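Local coordinates for protein serine--tRNA ligase (Pyrococcus horikoshii, PDB 2DQ0) that attaches serine to tRNA(Ser), using ATP, as a homodimeric class II aminoacyl-tRNA synthetase, and is probably also able to charge tRNA(Sec) with serine, at residues Ala258-Lys269 and Gln381-Asp391; Leu166-Phe174 and Phe185-Val193. All blocks are in the same frame, centred on the assembly; numbering follows the deposited sequence.

Contact 1 (Ala258-Lys269 and Gln381-Asp391); sequences AGMHANEILDGK and QARRLNIRFRD
Ile-265 lies between two arginines of the neighbouring strand, on the face where Arg-388 and Arg-390 also project. From its CB the chain forks. CG2, anti to the backbone N, drops onto the aliphatic part of Arg-390, 3.8 Å from its CD. CG1 takes the other branch (chi1 -69°) and runs alongside Arg-388 in the same direction, 4.0 Å from its NH1. The tip, CD1, ends between the two guanidinium groups, 3.8 Å from Arg-388 NH1 and 3.9 Å from Arg-390 NH2. On the opposite face, Leu-266 CB rests on Phe-389 CB.

The strands run parallel, zipped by Arg-388 N to Glu-264 O, Leu-266 N to Arg-388 O and Arg-390 N to Leu-266 O. Just before them, Asn-263 N bonds Leu-385 O at 2.8 Å, and Asn-263 ND2 reaches Asn-386 OD1 at 3.3 Å, the two amide planes 79° apart. An alanine here in place of Asn-386 takes this acceptor away and would probably leave the Asn-263 amide without its mate across the contact and freer to turn.

Strand 387-390 sits between strand 264-267 and the antiparallel strand 398-406, so the contact extends the mixed sheet of the class II catalytic core. Leu-273 of strand 273-282 packs on Leu-266, while Glu-264 forms a salt bridge to Arg-176 of the second subunit.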
loop_
_atom_site.group_PDB
_atom_site.type_symbol
_atom_site.label_atom_id
_atom_site.label_comp_id
_atom_site.label_asym_id
_atom_site.label_seq_id
_atom_site.Cartn_x
_atom_site.Cartn_y
_atom_site.Cartn_z
ATOM N N ALA A 258 -2.940 -5.786 -15.706
ATOM C CA ALA A 258 -3.386 -6.905 -16.531
ATOM C C ALA A 258 -4.839 -7.269 -16.196
ATOM O O ALA A 258 -5.632 -7.575 -17.081
ATOM C CB ALA A 258 -2.480 -8.117 -16.334
ATOM N N GLY A 259 -5.198 -7.237 -14.923
ATOM C CA GLY A 259 -6.564 -7.560 -14.581
ATOM C C GLY A 259 -7.529 -6.503 -15.103
ATOM O O GLY A 259 -8.719 -6.770 -15.261
ATOM N N MET A 260 -7.017 -5.308 -15.380
ATOM C CA MET A 260 -7.840 -4.201 -15.874
ATOM C C MET A 260 -8.821 -4.559 -17.001
ATOM O O MET A 260 -9.931 -4.043 -17.049
ATOM C CB MET A 260 -6.938 -3.045 -16.332
ATOM C CG MET A 260 -7.678 -1.847 -16.921
ATOM S SD MET A 260 -6.550 -0.526 -17.472
ATOM C CE MET A 260 -7.143 0.812 -16.528
ATOM N N HIS A 261 -8.406 -5.432 -17.911
ATOM C CA HIS A 261 -9.262 -5.827 -19.019
ATOM C C HIS A 261 -9.633 -7.307 -18.983
ATOM O O HIS A 261 -9.901 -7.910 -20.018
ATOM C CB HIS A 261 -8.587 -5.492 -20.351
ATOM C CG HIS A 261 -8.474 -4.025 -20.618
ATOM N ND1 HIS A 261 -9.575 -3.220 -20.828
ATOM C CD2 HIS A 261 -7.391 -3.217 -20.714
ATOM C CE1 HIS A 261 -9.175 -1.977 -21.041
ATOM N NE2 HIS A 261 -7.854 -1.948 -20.977
ATOM N N ALA A 262 -9.632 -7.890 -17.791
ATOM C CA ALA A 262 -9.999 -9.294 -17.630
ATOM C C ALA A 262 -11.424 -9.463 -18.150
ATOM O O ALA A 262 -12.272 -8.607 -17.913
ATOM C CB ALA A 262 -9.938 -9.699 -16.148
ATOM N N ASN A 263 -11.669 -10.563 -18.860
ATOM C CA ASN A 263 -12.978 -10.893 -19.424
ATOM C C ASN A 263 -13.484 -9.867 -20.441
ATOM O O ASN A 263 -14.612 -9.404 -20.359
ATOM C CB ASN A 263 -14.011 -11.069 -18.302
ATOM C CG ASN A 263 -13.738 -12.285 -17.438
ATOM O OD1 ASN A 263 -13.928 -12.249 -16.219
ATOM N ND2 ASN A 263 -13.300 -13.376 -18.060
ATOM N N GLU A 264 -12.640 -9.492 -21.387
ATOM C CA GLU A 264 -13.054 -8.548 -22.408
ATOM C C GLU A 264 -12.626 -9.080 -23.750
ATOM O O GLU A 264 -11.695 -9.886 -23.857
ATOM C CB GLU A 264 -12.399 -7.165 -22.234
ATOM C CG GLU A 264 -12.744 -6.417 -20.952
ATOM C CD GLU A 264 -12.216 -4.987 -20.952
ATOM O OE1 GLU A 264 -12.146 -4.371 -19.870
ATOM O OE2 GLU A 264 -11.876 -4.468 -22.037
ATOM N N ILE A 265 -13.342 -8.650 -24.774
ATOM C CA ILE A 265 -12.977 -8.994 -26.127
ATOM C C ILE A 265 -12.668 -7.600 -26.603
ATOM O O ILE A 265 -13.565 -6.779 -26.747
ATOM C CB ILE A 265 -14.141 -9.575 -26.924
ATOM C CG1 ILE A 265 -14.486 -10.962 -26.374
ATOM C CG2 ILE A 265 -13.763 -9.633 -28.412
ATOM C CD1 ILE A 265 -15.725 -11.574 -26.970
ATOM N N LEU A 266 -11.389 -7.311 -26.773
ATOM C CA LEU A 266 -10.991 -5.990 -27.199
ATOM C C LEU A 266 -11.286 -5.799 -28.673
ATOM O O LEU A 266 -11.471 -6.767 -29.411
ATOM C CB LEU A 266 -9.498 -5.786 -26.931
ATOM C CG LEU A 266 -9.072 -5.787 -25.460
ATOM C CD1 LEU A 266 -7.554 -5.768 -25.394
ATOM C CD2 LEU A 266 -9.665 -4.571 -24.716
ATOM N N ASP A 267 -11.357 -4.540 -29.087
ATOM C CA ASP A 267 -11.581 -4.202 -30.480
ATOM C C ASP A 267 -10.163 -4.023 -31.035
ATOM O O ASP A 267 -9.419 -3.152 -30.582
ATOM C CB ASP A 267 -12.376 -2.898 -30.580
ATOM C CG ASP A 267 -12.806 -2.577 -32.005
ATOM O OD1 ASP A 267 -11.921 -2.441 -32.886
ATOM O OD2 ASP A 267 -14.033 -2.456 -32.237
ATOM N N GLY A 268 -9.791 -4.863 -31.995
ATOM C CA GLY A 268 -8.459 -4.801 -32.575
ATOM C C GLY A 268 -7.995 -3.449 -33.097
ATOM O O GLY A 268 -6.783 -3.196 -33.228
ATOM N N LYS A 269 -8.936 -2.565 -33.408
ATOM C CA LYS A 269 -8.527 -1.274 -33.920
ATOM C C LYS A 269 -7.793 -0.455 -32.874
ATOM O O LYS A 269 -7.080 0.483 -33.219
ATOM C CB LYS A 269 -9.729 -0.497 -34.462
ATOM C CG LYS A 269 -10.279 -1.075 -35.760
ATOM C CD LYS A 269 -9.165 -1.356 -36.784
ATOM C CE LYS A 269 -8.555 -0.081 -37.373
ATOM N NZ LYS A 269 -9.490 0.620 -38.305
ATOM N N GLN A 381 -1.025 -14.838 -19.771
ATOM C CA GLN A 381 -1.911 -14.136 -18.851
ATOM C C GLN A 381 -3.273 -14.008 -19.497
ATOM O O GLN A 381 -4.308 -14.222 -18.847
ATOM C CB GLN A 381 -1.351 -12.746 -18.508
ATOM C CG GLN A 381 0.048 -12.798 -17.924
ATOM C CD GLN A 381 0.540 -11.457 -17.461
ATOM O OE1 GLN A 381 0.577 -10.486 -18.224
ATOM N NE2 GLN A 381 0.936 -11.390 -16.199
ATOM N N ALA A 382 -3.260 -13.664 -20.783
ATOM C CA ALA A 382 -4.489 -13.513 -21.556
ATOM C C ALA A 382 -5.369 -14.745 -21.442
ATOM O O ALA A 382 -6.578 -14.635 -21.259
ATOM C CB ALA A 382 -4.166 -13.252 -23.011
ATOM N N ARG A 383 -4.772 -15.923 -21.532
ATOM C CA ARG A 383 -5.569 -17.139 -21.452
ATOM C C ARG A 383 -6.150 -17.336 -20.055
ATOM O O ARG A 383 -7.179 -17.979 -19.908
ATOM C CB ARG A 383 -4.721 -18.344 -21.863
ATOM C CG ARG A 383 -5.503 -19.542 -22.393
ATOM C CD ARG A 383 -4.557 -20.568 -23.034
ATOM N NE ARG A 383 -3.976 -20.099 -24.298
ATOM C CZ ARG A 383 -4.545 -20.268 -25.493
ATOM N NH1 ARG A 383 -3.943 -19.811 -26.584
ATOM N NH2 ARG A 383 -5.715 -20.902 -25.610
ATOM N N ARG A 384 -5.509 -16.766 -19.035
ATOM C CA ARG A 384 -5.995 -16.906 -17.661
ATOM C C ARG A 384 -7.053 -15.876 -17.347
ATOM O O ARG A 384 -8.081 -16.185 -16.769
ATOM C CB ARG A 384 -4.853 -16.747 -16.647
ATOM C CG ARG A 384 -3.859 -17.893 -16.624
ATOM C CD ARG A 384 -2.461 -17.425 -16.204
ATOM N NE ARG A 384 -2.171 -17.697 -14.799
ATOM C CZ ARG A 384 -1.806 -18.881 -14.322
ATOM N NH1 ARG A 384 -1.574 -19.022 -13.020
ATOM N NH2 ARG A 384 -1.658 -19.917 -15.141
ATOM N N LEU A 385 -6.791 -14.639 -17.729
ATOM C CA LEU A 385 -7.720 -13.556 -17.460
ATOM C C LEU A 385 -8.803 -13.399 -18.524
ATOM O O LEU A 385 -9.644 -12.506 -18.431
ATOM C CB LEU A 385 -6.934 -12.257 -17.314
ATOM C CG LEU A 385 -5.922 -12.349 -16.176
ATOM C CD1 LEU A 385 -5.003 -11.121 -16.165
ATOM C CD2 LEU A 385 -6.694 -12.505 -14.869
ATOM N N ASN A 386 -8.784 -14.285 -19.515
ATOM C CA ASN A 386 -9.736 -14.257 -20.626
ATOM C C ASN A 386 -9.715 -12.916 -21.345
ATOM O O ASN A 386 -10.721 -12.225 -21.424
ATOM C CB ASN A 386 -11.154 -14.555 -20.135
ATOM C CG ASN A 386 -12.180 -14.567 -21.266
ATOM O OD1 ASN A 386 -13.374 -14.743 -21.023
ATOM N ND2 ASN A 386 -11.719 -14.375 -22.508
ATOM N N ILE A 387 -8.556 -12.548 -21.865
ATOM C CA ILE A 387 -8.425 -11.293 -22.568
ATOM C C ILE A 387 -8.199 -11.586 -24.036
ATOM O O ILE A 387 -7.094 -11.939 -24.463
ATOM C CB ILE A 387 -7.262 -10.477 -22.014
ATOM C CG1 ILE A 387 -7.527 -10.160 -20.544
ATOM C CG2 ILE A 387 -7.100 -9.197 -22.802
ATOM C CD1 ILE A 387 -6.429 -9.371 -19.913
ATOM N N ARG A 388 -9.271 -11.444 -24.805
ATOM C CA ARG A 388 -9.229 -11.688 -26.230
ATOM C C ARG A 388 -9.540 -10.416 -26.987
ATOM O O ARG A 388 -9.822 -9.367 -26.392
ATOM C CB ARG A 388 -10.248 -12.765 -26.595
ATOM C CG ARG A 388 -9.994 -14.087 -25.907
ATOM C CD ARG A 388 -11.054 -15.083 -26.238
ATOM N NE ARG A 388 -12.355 -14.668 -25.734
ATOM C CZ ARG A 388 -13.483 -15.340 -25.948
ATOM N NH1 ARG A 388 -14.624 -14.895 -25.443
ATOM N NH2 ARG A 388 -13.470 -16.452 -26.680
ATOM N N PHE A 389 -9.481 -10.519 -28.308
ATOM C CA PHE A 389 -9.777 -9.395 -29.177
ATOM C C PHE A 389 -10.295 -9.944 -30.499
ATOM O O PHE A 389 -10.031 -11.097 -30.844
ATOM C CB PHE A 389 -8.519 -8.571 -29.429
ATOM C CG PHE A 389 -7.550 -9.226 -30.364
ATOM C CD1 PHE A 389 -6.966 -10.443 -30.035
ATOM C CD2 PHE A 389 -7.246 -8.639 -31.588
ATOM C CE1 PHE A 389 -6.091 -11.076 -30.909
ATOM C CE2 PHE A 389 -6.370 -9.257 -32.476
ATOM C CZ PHE A 389 -5.787 -10.485 -32.137
ATOM N N ARG A 390 -11.043 -9.118 -31.225
ATOM C CA ARG A 390 -11.581 -9.500 -32.528
ATOM C C ARG A 390 -11.373 -8.291 -33.435
ATOM O O ARG A 390 -11.575 -7.149 -33.022
ATOM C CB ARG A 390 -13.071 -9.877 -32.413
ATOM C CG ARG A 390 -14.074 -8.736 -32.588
ATOM C CD ARG A 390 -15.368 -9.007 -31.827
ATOM N NE ARG A 390 -15.853 -10.375 -32.010
ATOM C CZ ARG A 390 -16.786 -10.944 -31.245
ATOM N NH1 ARG A 390 -17.176 -12.194 -31.480
ATOM N NH2 ARG A 390 -17.324 -10.266 -30.235
ATOM N N ASP A 391 -10.932 -8.533 -34.662
ATOM C CA ASP A 391 -10.689 -7.442 -35.606
ATOM C C ASP A 391 -11.938 -7.043 -36.386
ATOM O O ASP A 391 -12.095 -5.890 -36.785
ATOM C CB ASP A 391 -9.575 -7.838 -36.572
ATOM C CG ASP A 391 -8.253 -7.222 -36.204
ATOM O OD1 ASP A 391 -7.216 -7.708 -36.695
ATOM O OD2 ASP A 391 -8.250 -6.241 -35.432
#

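Contact 2 (Leu166-Phe174 and Phe185-Val193); sequences LEILGGADF and FYYLLNEIV. With SO4 (sulfate ion), chain F.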
loop_
_atom_site.group_PDB
_atom_site.type_symbol
_atom_site.label_atom_id
_atom_site.label_comp_id
_atom_site.label_asym_id
_atom_site.label_seq_id
_atom_site.Cartn_x
_atom_site.Cartn_y
_atom_site.Cartn_z
ATOM N N LEU A 166 23.464 6.514 2.242
ATOM C CA LEU A 166 22.218 7.066 2.764
ATOM C C LEU A 166 22.450 7.671 4.130
ATOM O O LEU A 166 21.836 8.686 4.482
ATOM C CB LEU A 166 21.126 6.007 2.862
ATOM C CG LEU A 166 20.497 5.566 1.545
ATOM C CD1 LEU A 166 19.801 4.234 1.746
ATOM C CD2 LEU A 166 19.512 6.622 1.055
ATOM N N GLU A 167 23.352 7.045 4.881
ATOM C CA GLU A 167 23.701 7.460 6.234
ATOM C C GLU A 167 24.442 8.786 6.250
ATOM O O GLU A 167 24.031 9.719 6.923
ATOM C CB GLU A 167 24.570 6.390 6.892
ATOM C CG GLU A 167 24.216 6.040 8.340
ATOM C CD GLU A 167 24.316 7.217 9.300
ATOM O OE1 GLU A 167 23.428 8.100 9.281
ATOM O OE2 GLU A 167 25.290 7.254 10.081
ATOM N N ILE A 168 25.534 8.876 5.493
ATOM C CA ILE A 168 26.312 10.100 5.473
ATOM C C ILE A 168 25.495 11.248 4.863
ATOM O O ILE A 168 25.710 12.416 5.175
ATOM C CB ILE A 168 27.667 9.894 4.713
ATOM C CG1 ILE A 168 27.477 10.010 3.211
ATOM C CG2 ILE A 168 28.246 8.518 5.007
ATOM C CD1 ILE A 168 28.046 11.290 2.662
ATOM N N LEU A 169 24.537 10.902 4.013
ATOM C CA LEU A 169 23.683 11.886 3.371
ATOM C C LEU A 169 22.438 12.242 4.198
ATOM O O LEU A 169 21.686 13.138 3.826
ATOM C CB LEU A 169 23.257 11.360 2.006
ATOM C CG LEU A 169 23.821 12.032 0.757
ATOM C CD1 LEU A 169 25.284 12.339 0.967
ATOM C CD2 LEU A 169 23.614 11.128 -0.465
ATOM N N GLY A 170 22.231 11.541 5.313
ATOM C CA GLY A 170 21.075 11.774 6.159
ATOM C C GLY A 170 19.767 11.468 5.445
ATOM O O GLY A 170 18.745 12.116 5.707
ATOM N N GLY A 171 19.786 10.460 4.565
ATOM C CA GLY A 171 18.606 10.132 3.783
ATOM C C GLY A 171 17.732 8.962 4.151
ATOM O O GLY A 171 16.794 8.639 3.427
ATOM N N ALA A 172 18.015 8.320 5.268
ATOM C CA ALA A 172 17.208 7.185 5.685
ATOM C C ALA A 172 17.358 6.893 7.165
ATOM O O ALA A 172 18.297 7.343 7.821
ATOM C CB ALA A 172 17.596 5.958 4.887
ATOM N N ASP A 173 16.399 6.164 7.705
ATOM C CA ASP A 173 16.478 5.759 9.095
ATOM C C ASP A 173 15.944 4.333 9.040
ATOM O O ASP A 173 14.761 4.098 8.792
ATOM C CB ASP A 173 15.633 6.657 10.009
ATOM C CG ASP A 173 15.767 6.296 11.502
ATOM O OD1 ASP A 173 16.086 5.134 11.858
ATOM O OD2 ASP A 173 15.515 7.193 12.328
ATOM N N PHE A 174 16.857 3.389 9.224
ATOM C CA PHE A 174 16.532 1.992 9.192
ATOM C C PHE A 174 16.129 1.473 10.557
ATOM O O PHE A 174 15.120 0.771 10.717
ATOM C CB PHE A 174 17.725 1.210 8.652
ATOM C CG PHE A 174 17.947 1.400 7.176
ATOM C CD1 PHE A 174 18.975 2.203 6.710
ATOM C CD2 PHE A 174 17.104 0.780 6.242
ATOM C CE1 PHE A 174 19.163 2.389 5.340
ATOM C CE2 PHE A 174 17.288 0.965 4.877
ATOM C CZ PHE A 174 18.318 1.771 4.425
ATOM N N PHE A 185 12.174 -2.825 6.010
ATOM C CA PHE A 185 11.238 -1.711 5.873
ATOM C C PHE A 185 12.146 -0.506 6.171
ATOM O O PHE A 185 13.232 -0.672 6.697
ATOM C CB PHE A 185 10.129 -1.753 6.914
ATOM C CG PHE A 185 8.964 -2.590 6.515
ATOM C CD1 PHE A 185 8.801 -3.869 7.022
ATOM C CD2 PHE A 185 8.025 -2.098 5.619
ATOM C CE1 PHE A 185 7.719 -4.640 6.648
ATOM C CE2 PHE A 185 6.938 -2.865 5.241
ATOM C CZ PHE A 185 6.782 -4.143 5.756
ATOM N N TYR A 186 11.717 0.703 5.868
ATOM C CA TYR A 186 12.563 1.853 6.131
ATOM C C TYR A 186 11.788 3.172 6.131
ATOM O O TYR A 186 10.646 3.220 5.673
ATOM C CB TYR A 186 13.593 1.952 5.025
ATOM C CG TYR A 186 12.918 1.926 3.685
ATOM C CD1 TYR A 186 12.707 0.716 3.030
ATOM C CD2 TYR A 186 12.380 3.089 3.120
ATOM C CE1 TYR A 186 11.978 0.653 1.856
ATOM C CE2 TYR A 186 11.638 3.039 1.923
ATOM C CZ TYR A 186 11.448 1.810 1.300
ATOM O OH TYR A 186 10.762 1.702 0.112
ATOM N N TYR A 187 12.412 4.224 6.671
ATOM C CA TYR A 187 11.853 5.571 6.598
ATOM C C TYR A 187 12.883 6.174 5.638
ATOM O O TYR A 187 14.090 5.977 5.813
ATOM C CB TYR A 187 11.924 6.384 7.913
ATOM C CG TYR A 187 10.924 6.029 8.981
ATOM C CD1 TYR A 187 11.158 4.958 9.852
ATOM C CD2 TYR A 187 9.734 6.754 9.122
ATOM C CE1 TYR A 187 10.248 4.619 10.823
ATOM C CE2 TYR A 187 8.807 6.421 10.104
ATOM C CZ TYR A 187 9.075 5.350 10.950
ATOM O OH TYR A 187 8.190 5.002 11.936
ATOM N N LEU A 188 12.412 6.867 4.612
ATOM C CA LEU A 188 13.298 7.532 3.671
ATOM C C LEU A 188 13.161 9.033 4.048
ATOM O O LEU A 188 12.053 9.517 4.357
ATOM C CB LEU A 188 12.821 7.248 2.261
ATOM C CG LEU A 188 13.761 6.621 1.243
ATOM C CD1 LEU A 188 14.513 5.402 1.802
ATOM C CD2 LEU A 188 12.906 6.240 0.053
ATOM N N LEU A 189 14.282 9.754 4.050
ATOM C CA LEU A 189 14.290 11.156 4.464
ATOM C C LEU A 189 14.883 12.171 3.495
ATOM O O LEU A 189 15.585 11.822 2.538
ATOM C CB LEU A 189 15.041 11.291 5.792
ATOM C CG LEU A 189 14.708 10.310 6.918
ATOM C CD1 LEU A 189 15.853 10.284 7.912
ATOM C CD2 LEU A 189 13.417 10.712 7.624
ATOM N N ASN A 190 14.576 13.439 3.780
ATOM C CA ASN A 190 15.055 14.590 3.028
ATOM C C ASN A 190 15.152 14.520 1.508
ATOM O O ASN A 190 14.188 14.149 0.825
ATOM C CB ASN A 190 16.400 15.020 3.594
ATOM C CG ASN A 190 16.336 15.221 5.075
ATOM O OD1 ASN A 190 16.992 14.525 5.826
ATOM N ND2 ASN A 190 15.513 16.162 5.510
ATOM N N GLU A 191 16.315 14.879 0.978
ATOM C CA GLU A 191 16.455 14.908 -0.456
ATOM C C GLU A 191 16.189 13.569 -1.114
ATOM O O GLU A 191 15.761 13.521 -2.267
ATOM C CB GLU A 191 17.815 15.495 -0.855
ATOM C CG GLU A 191 18.875 15.293 0.192
ATOM C CD GLU A 191 18.904 16.382 1.243
ATOM O OE1 GLU A 191 18.903 16.036 2.439
ATOM O OE2 GLU A 191 18.952 17.573 0.882
ATOM N N ILE A 192 16.370 12.475 -0.384
ATOM C CA ILE A 192 16.106 11.174 -0.983
ATOM C C ILE A 192 14.602 11.014 -1.272
ATOM O O ILE A 192 14.213 10.300 -2.196
ATOM C CB ILE A 192 16.589 10.038 -0.071
ATOM C CG1 ILE A 192 18.100 10.170 0.162
ATOM C CG2 ILE A 192 16.254 8.690 -0.710
ATOM C CD1 ILE A 192 18.948 10.073 -1.138
ATOM N N VAL A 193 13.755 11.674 -0.480
ATOM C CA VAL A 193 12.318 11.601 -0.721
ATOM C C VAL A 193 12.022 12.364 -2.008
ATOM O O VAL A 193 11.236 11.910 -2.843
ATOM C CB VAL A 193 11.496 12.210 0.449
ATOM C CG1 VAL A 193 10.027 12.259 0.084
ATOM C CG2 VAL A 193 11.670 11.366 1.706
HETATM S S SO4 F . 20.093 3.582 10.753
HETATM O O1 SO4 F . 20.272 2.124 10.605
HETATM O O2 SO4 F . 21.417 4.248 10.683
HETATM O O3 SO4 F . 19.449 3.881 12.051
HETATM O O4 SO4 F . 19.246 4.094 9.667
#
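Leu-166, in the last turn of helix 162-168, sends CD2 to Ile-192 CG1 at 3.9 Å, the two side chains crossing at about a right angle. The helix closes in a Schellman motif at Gly-170, whose positive phi suits a glycine. Next comes Gly-171: its CA lies 3.7 Å from Ile-192 CG1, where a CB would collide, and its O accepts a hydrogen bond from Leu-189 N at 2.8 Å. Ala-172 forms a non-hydrogen-bonded pair with Leu-188, and Leu-189 CD1 lies against its backbone. Asp-173 and Tyr-187 make the hydrogen-bonded pair, with Asp-173 N to Tyr-187 O at 3.0 Å and Tyr-187 N to Asp-173 O at 3.2 Å. The Asp-173 carboxylate, its CG anti to the backbone N (chi1 -177°), caps a backbone N at the start of helix 175-180 and forms a salt bridge with Arg-176. At Phe-174 the backbone N donates a nearly straight hydrogen bond to O4 of a sulfate ion, probably from the crystallisation liquor, while ring atom CE2 meets Tyr-186 CB at 3.8 Å. This two-stranded antiparallel ribbon joins helix 162-168 to helix 190-209, with helix 410-420 packed against Leu-166 and Ile-192; Leu-188 and Leu-189 carry the sheet on into a strand of the second subunit.

After the long helices 28-65 and 72-103 of the N-terminal tRNA-binding arm, the chain reaches contact 2, which closes a short hairpin-like loop of ten residues holding helix 175-180. Contact 1 opens only later and closes a far larger loop, 111 residues rich in strand, within the class II core. The two therefore stand in series, neither nesting nor crossing, on opposite sides of the chain's centre, with their own centres about 42 Å apart. The dimer brings them together: Met-260 of contact 1 packs on Tyr-187 of the second subunit, so each subunit's contact 1 region faces the contact 2 region of its mate.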